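Local coordinates for tubulin-specific chaperone (Trypanosoma brucei, PDB 4B6W), which is the ubiquitin-like domain of tubulin-binding cofactor B, a chaperone that probably binds alpha-tubulin and microtubule plus ends, at residues Val5-Ala11 against Phe76-Asp82; Ile27-Lys31 against Tyr44-Gln48. All coordinates share one frame; numbering follows the deposited sequence.

Contact 1. Residues Val5-Ala11 against Phe76-Asp82; sequences VSLTHSA and FVIHVVD
Val5-Ala11 and Phe76-Asp82 are the parallel central pair of a ubiquitin-like sheet, paired from Ser6 with Val77 to His9 with Val80. Backbone bonds alternate between the strands. Ser6 N gives to Phe76 O, and Ile78 N gives to Ser6 O at 3.0 Å. Farther along, Val80 N gives to Thr8 O at 2.9 Å, while Ser10 N meets Val80 O at 2.7 Å.

Ser6, Val77, Thr8 and His79 line one face. Here Thr8 OG1 lies at the edge of the His79 ring, near its plane, and hydrogen-bonds ND1 at 2.7 Å. The hydroxyl sits between the backbone N and carbonyl carbon of Thr8 (chi1 59°), and the His79 ring, its CG anti to the backbone N (chi1 176°), brings ND1 to it. At the start of the pair, water 1 joins Ser6 OG to Phe76 O.

The other face belongs to the beta-grasp core, where the sheet wraps helix 27-35. Leu7 CD2 packs on Ile78 CB at 3.7 Å, the two side chains pointing the same way. Leu7 and Val80 both also touch Val34 of that helix.

Past His9 the segment 5-11 leaves the strand, yet the pairing goes on through a side chain. Asp82 N donates to Ser10 OG at 2.8 Å, so the hydroxyl does the work a strand carbonyl would do. His9 NE2 makes a weak, bent bond to Asp82 OD2 (3.4 Å, 135° at the hydrogen). Both atoms also bond Thr40 OG1. The His9 ring stacks on Phe38, and its ND1 bonds Ser12 OG.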
loop_
_atom_site.group_PDB
_atom_site.type_symbol
_atom_site.label_atom_id
_atom_site.label_comp_id
_atom_site.label_asym_id
_atom_site.label_seq_id
_atom_site.Cartn_x
_atom_site.Cartn_y
_atom_site.Cartn_z
ATOM N N VAL A 5 -3.826 -1.756 -8.382
ATOM C CA VAL A 5 -2.473 -2.032 -7.888
ATOM C C VAL A 5 -2.365 -3.466 -7.354
ATOM O O VAL A 5 -3.361 -4.167 -7.200
ATOM C CB VAL A 5 -2.048 -1.002 -6.789
ATOM C CG1 VAL A 5 -2.093 0.365 -7.352
ATOM C CG2 VAL A 5 -2.965 -1.066 -5.544
ATOM N N SER A 6 -1.144 -3.920 -7.090
ATOM C CA SER A 6 -0.982 -5.175 -6.363
ATOM C C SER A 6 -0.399 -4.926 -4.972
ATOM O O SER A 6 0.124 -3.876 -4.687
ATOM C CB SER A 6 -0.158 -6.204 -7.155
ATOM O OG SER A 6 0.995 -5.624 -7.700
ATOM N N LEU A 7 -0.521 -5.899 -4.089
ATOM C CA LEU A 7 -0.019 -5.741 -2.736
ATOM C C LEU A 7 0.968 -6.844 -2.491
ATOM O O LEU A 7 0.694 -8.022 -2.812
ATOM C CB LEU A 7 -1.123 -5.843 -1.703
ATOM C CG LEU A 7 -2.309 -4.900 -1.738
ATOM C CD1 LEU A 7 -3.324 -5.308 -0.651
ATOM C CD2 LEU A 7 -1.844 -3.481 -1.541
ATOM N N THR A 8 2.099 -6.437 -1.918
ATOM C CA THR A 8 3.126 -7.325 -1.430
ATOM C C THR A 8 3.322 -7.040 0.075
ATOM O O THR A 8 2.835 -6.045 0.588
ATOM C CB THR A 8 4.438 -7.116 -2.194
ATOM O OG1 THR A 8 4.862 -5.749 -2.039
ATOM C CG2 THR A 8 4.259 -7.422 -3.680
ATOM N N HIS A 9 4.045 -7.923 0.758
ATOM C CA HIS A 9 4.178 -7.860 2.208
ATOM C C HIS A 9 5.591 -8.208 2.629
ATOM O O HIS A 9 6.054 -9.268 2.303
ATOM C CB HIS A 9 3.198 -8.857 2.854
ATOM C CG HIS A 9 3.123 -8.729 4.344
ATOM N ND1 HIS A 9 3.250 -9.809 5.195
ATOM C CD2 HIS A 9 2.952 -7.642 5.137
ATOM C CE1 HIS A 9 3.156 -9.385 6.446
ATOM N NE2 HIS A 9 2.995 -8.071 6.438
ATOM N N SER A 10 6.244 -7.339 3.395
ATOM C CA SER A 10 7.649 -7.529 3.796
ATOM C C SER A 10 7.941 -8.759 4.661
ATOM O O SER A 10 9.108 -9.145 4.794
ATOM C CB SER A 10 8.182 -6.288 4.527
ATOM O OG SER A 10 7.692 -6.177 5.850
ATOM N N ALA A 11 6.901 -9.363 5.246
ATOM C CA ALA A 11 7.048 -10.465 6.187
ATOM C C ALA A 11 6.369 -11.714 5.698
ATOM O O ALA A 11 6.158 -12.621 6.475
ATOM C CB ALA A 11 6.479 -10.078 7.520
ATOM N N PHE A 76 1.000 -0.114 -10.387
ATOM C CA PHE A 76 1.946 0.212 -9.329
ATOM C C PHE A 76 1.778 -0.819 -8.221
ATOM O O PHE A 76 0.782 -1.539 -8.219
ATOM C CB PHE A 76 1.682 1.612 -8.770
ATOM C CG PHE A 76 2.338 2.729 -9.540
ATOM C CD1 PHE A 76 2.551 2.642 -10.901
ATOM C CD2 PHE A 76 2.692 3.896 -8.891
ATOM C CE1 PHE A 76 3.140 3.687 -11.594
ATOM C CE2 PHE A 76 3.265 4.960 -9.580
ATOM C CZ PHE A 76 3.492 4.851 -10.929
ATOM N N VAL A 77 2.732 -0.867 -7.280
ATOM C CA VAL A 77 2.744 -1.890 -6.250
ATOM C C VAL A 77 2.798 -1.204 -4.911
ATOM O O VAL A 77 3.649 -0.326 -4.667
ATOM C CB VAL A 77 3.959 -2.845 -6.418
ATOM C CG1 VAL A 77 4.055 -3.839 -5.278
ATOM C CG2 VAL A 77 3.882 -3.575 -7.758
ATOM N N ILE A 78 1.852 -1.543 -4.044
ATOM C CA ILE A 78 1.916 -1.041 -2.685
ATOM C C ILE A 78 2.537 -2.174 -1.875
ATOM O O ILE A 78 1.948 -3.276 -1.788
ATOM C CB ILE A 78 0.537 -0.691 -2.119
ATOM C CG1 ILE A 78 -0.018 0.597 -2.744
ATOM C CG2 ILE A 78 0.625 -0.497 -0.608
ATOM C CD1 ILE A 78 -1.417 0.946 -2.306
ATOM N N HIS A 79 3.729 -1.919 -1.317
ATOM C CA HIS A 79 4.458 -2.915 -0.526
ATOM C C HIS A 79 4.262 -2.601 0.946
ATOM O O HIS A 79 4.485 -1.474 1.387
ATOM C CB HIS A 79 5.934 -2.921 -0.910
ATOM C CG HIS A 79 6.779 -3.837 -0.083
ATOM N ND1 HIS A 79 6.638 -5.211 -0.110
ATOM C CD2 HIS A 79 7.803 -3.577 0.775
ATOM C CE1 HIS A 79 7.536 -5.757 0.693
ATOM N NE2 HIS A 79 8.257 -4.790 1.242
ATOM N N VAL A 80 3.810 -3.595 1.702
ATOM C CA VAL A 80 3.518 -3.404 3.120
ATOM C C VAL A 80 4.724 -3.797 4.002
ATOM O O VAL A 80 5.094 -4.971 4.067
ATOM C CB VAL A 80 2.244 -4.208 3.517
ATOM C CG1 VAL A 80 1.903 -4.011 4.976
ATOM C CG2 VAL A 80 1.076 -3.812 2.606
ATOM N N VAL A 81 5.332 -2.816 4.669
ATOM C CA VAL A 81 6.433 -3.092 5.551
ATOM C C VAL A 81 5.881 -3.309 6.962
ATOM O O VAL A 81 5.167 -2.478 7.489
ATOM C CB VAL A 81 7.505 -1.980 5.525
ATOM C CG1 VAL A 81 8.736 -2.436 6.316
ATOM C CG2 VAL A 81 7.880 -1.635 4.096
ATOM N N ASP A 82 6.196 -4.462 7.533
ATOM C CA ASP A 82 5.637 -4.920 8.787
ATOM C C ASP A 82 6.597 -4.555 9.916
ATOM O O ASP A 82 7.727 -5.067 9.964
ATOM C CB ASP A 82 5.424 -6.437 8.746
ATOM C CG ASP A 82 4.611 -6.961 9.939
ATOM O OD1 ASP A 82 4.950 -6.626 11.077
ATOM O OD2 ASP A 82 3.622 -7.708 9.745
HETATM O O HOH W 1 0.648 -3.976 -9.683
#

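Contact 2. Residues Ile27-Lys31 against Tyr44-Gln48; sequences IESIK and YMQLQ
The flat group here is the peptide carbonyl of Met45, and the ammonium of Lys31 comes to it from above its plane. Lys31 NZ gives a hydrogen bond to Met45 O at 2.7 Å, with the nitrogen 35° out of the plane and so not on a lone pair.

The lysine reaches the strand because its chain is fully extended beyond CG, every later torsion being near 180°. It runs past the Leu47 and Met45 side chains in the opposite direction. Its methylenes pack against apolar side chains: CG lies 3.9 Å from Leu47 CD1, and CB lies 3.8 Å from SE of Met45, which is a selenomethionine.

The buried lysine's charged end is well satisfied. Besides Met45 O, NZ gives to water 2 at 3.1 Å, and that water also accepts from Leu47 N. A further bond goes to Asn63 OD1. Three partners thus grip the ammonium, which would favour the charged form.

Leu47 carries the apolar part of the contact. Its CD1 meets Ile27 CG2 at 3.6 Å and Ile30 CG2 at 3.8 Å. Both isoleucines hold CG2 anti to their own backbone N, which turns that methyl to the leucine.

This is the helix-on-sheet core of the ubiquitin-like, beta-grasp fold. The axes of helix 27-31 and strand 45-48 come within 9.9 Å and lie at 111°. Met61 touches both Ile27 and Leu47, while Met45 and Leu47 also lean on Val80 of strand 77-82, the next strand in the sheet.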
loop_
_atom_site.group_PDB
_atom_site.type_symbol
_atom_site.label_atom_id
_atom_site.label_comp_id
_atom_site.label_asym_id
_atom_site.label_seq_id
_atom_site.Cartn_x
_atom_site.Cartn_y
_atom_site.Cartn_z
ATOM N N ILE A 27 -4.376 7.250 2.885
ATOM C CA ILE A 27 -3.539 6.078 3.141
ATOM C C ILE A 27 -4.009 5.296 4.356
ATOM O O ILE A 27 -3.887 4.088 4.391
ATOM C CB ILE A 27 -2.046 6.457 3.315
ATOM C CG1 ILE A 27 -1.523 7.088 2.010
ATOM C CG2 ILE A 27 -1.247 5.242 3.738
ATOM C CD1 ILE A 27 -1.671 6.189 0.780
ATOM N N GLU A 28 -4.566 5.971 5.346
ATOM C CA GLU A 28 -5.096 5.264 6.525
ATOM C C GLU A 28 -6.238 4.306 6.193
ATOM O O GLU A 28 -6.358 3.234 6.802
ATOM C CB GLU A 28 -5.647 6.275 7.514
ATOM C CG GLU A 28 -6.256 5.686 8.761
ATOM C CD GLU A 28 -6.760 6.776 9.694
ATOM O OE1 GLU A 28 -6.062 7.822 9.791
ATOM O OE2 GLU A 28 -7.854 6.596 10.301
ATOM N N SER A 29 -7.118 4.733 5.289
ATOM C CA SER A 29 -8.262 3.906 4.907
ATOM C C SER A 29 -7.740 2.691 4.144
ATOM O O SER A 29 -8.252 1.594 4.314
ATOM C CB SER A 29 -9.256 4.703 4.062
ATOM O OG SER A 29 -8.751 4.956 2.762
ATOM N N ILE A 30 -6.680 2.888 3.352
ATOM C CA ILE A 30 -6.078 1.805 2.561
ATOM C C ILE A 30 -5.457 0.735 3.462
ATOM O O ILE A 30 -5.633 -0.460 3.208
ATOM C CB ILE A 30 -5.025 2.341 1.554
ATOM C CG1 ILE A 30 -5.706 3.178 0.474
ATOM C CG2 ILE A 30 -4.208 1.209 0.914
ATOM C CD1 ILE A 30 -4.720 3.983 -0.337
ATOM N N LYS A 31 -4.769 1.161 4.514
ATOM C CA LYS A 31 -4.193 0.231 5.496
ATOM C C LYS A 31 -5.263 -0.664 6.159
ATOM O O LYS A 31 -4.994 -1.822 6.518
ATOM C CB LYS A 31 -3.446 1.003 6.587
ATOM C CG LYS A 31 -2.162 1.679 6.129
ATOM C CD LYS A 31 -1.365 2.323 7.281
ATOM C CE LYS A 31 -0.124 3.065 6.721
ATOM N NZ LYS A 31 0.801 3.638 7.779
ATOM N N TYR A 44 1.195 -0.698 12.716
ATOM C CA TYR A 44 2.518 -1.285 12.486
ATOM C C TYR A 44 2.814 -1.521 11.012
ATOM O O TYR A 44 3.617 -2.392 10.665
ATOM C CB TYR A 44 2.636 -2.601 13.260
ATOM C CG TYR A 44 2.632 -2.397 14.743
ATOM C CD1 TYR A 44 3.654 -1.691 15.369
ATOM C CD2 TYR A 44 1.595 -2.893 15.529
ATOM C CE1 TYR A 44 3.638 -1.483 16.769
ATOM C CE2 TYR A 44 1.570 -2.695 16.904
ATOM C CZ TYR A 44 2.590 -1.994 17.513
ATOM O OH TYR A 44 2.551 -1.817 18.884
HETATM N N MSE A 45 2.149 -0.750 10.150
HETATM C CA MSE A 45 2.386 -0.780 8.712
HETATM C C MSE A 45 2.932 0.544 8.241
HETATM O O MSE A 45 2.413 1.619 8.597
HETATM C CB MSE A 45 1.111 -0.963 7.930
HETATM C CG MSE A 45 0.344 -2.219 8.108
HETATM SE SE MSE A 45 -1.220 -2.090 6.839
HETATM C CE MSE A 45 -2.162 -3.767 7.341
ATOM N N GLN A 46 3.953 0.445 7.396
ATOM C CA GLN A 46 4.300 1.503 6.467
ATOM C C GLN A 46 3.975 0.998 5.079
ATOM O O GLN A 46 4.188 -0.167 4.792
ATOM C CB GLN A 46 5.779 1.833 6.572
ATOM C CG GLN A 46 6.122 2.500 7.871
ATOM C CD GLN A 46 7.565 2.979 7.972
ATOM O OE1 GLN A 46 7.962 3.459 9.030
ATOM N NE2 GLN A 46 8.352 2.836 6.908
ATOM N N LEU A 47 3.426 1.878 4.239
ATOM C CA LEU A 47 3.155 1.602 2.814
ATOM C C LEU A 47 4.221 2.266 1.903
ATOM O O LEU A 47 4.386 3.480 1.899
ATOM C CB LEU A 47 1.730 2.050 2.426
ATOM C CG LEU A 47 0.491 1.391 3.125
ATOM C CD1 LEU A 47 -0.818 1.901 2.495
ATOM C CD2 LEU A 47 0.494 -0.168 3.173
ATOM N N GLN A 48 4.959 1.426 1.174
ATOM C CA GLN A 48 5.945 1.829 0.179
ATOM C C GLN A 48 5.271 1.772 -1.212
ATOM O O GLN A 48 4.704 0.749 -1.565
ATOM C CB GLN A 48 7.129 0.831 0.227
ATOM C CG GLN A 48 8.255 1.117 -0.769
ATOM C CD GLN A 48 9.310 0.045 -0.785
ATOM O OE1 GLN A 48 9.236 -0.943 -0.055
ATOM N NE2 GLN A 48 10.304 0.221 -1.643
HETATM O O HOH W 2 2.957 4.407 5.692
#

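The chain begins with strand 2-9, which turns back into strand 15-22 before helix 27-35. After a loop, strand 45-50 closes contact 2, spanning 12 residues between its segments. The chain then passes through strand 56-58 and a long connection to strand 77-82. This last strand lies beside the first and closes contact 1, with 64 residues between its segments. Contact 2 is therefore nested inside contact 1. The two meet where strands 77-82 and 45-50 are antiparallel neighbours: His79 N and Gln48 O probably hydrogen-bond, and Leu47 CD2 packs on Ile78 CG2. Together they tie both chain ends, the sheet centre and the helix into one core.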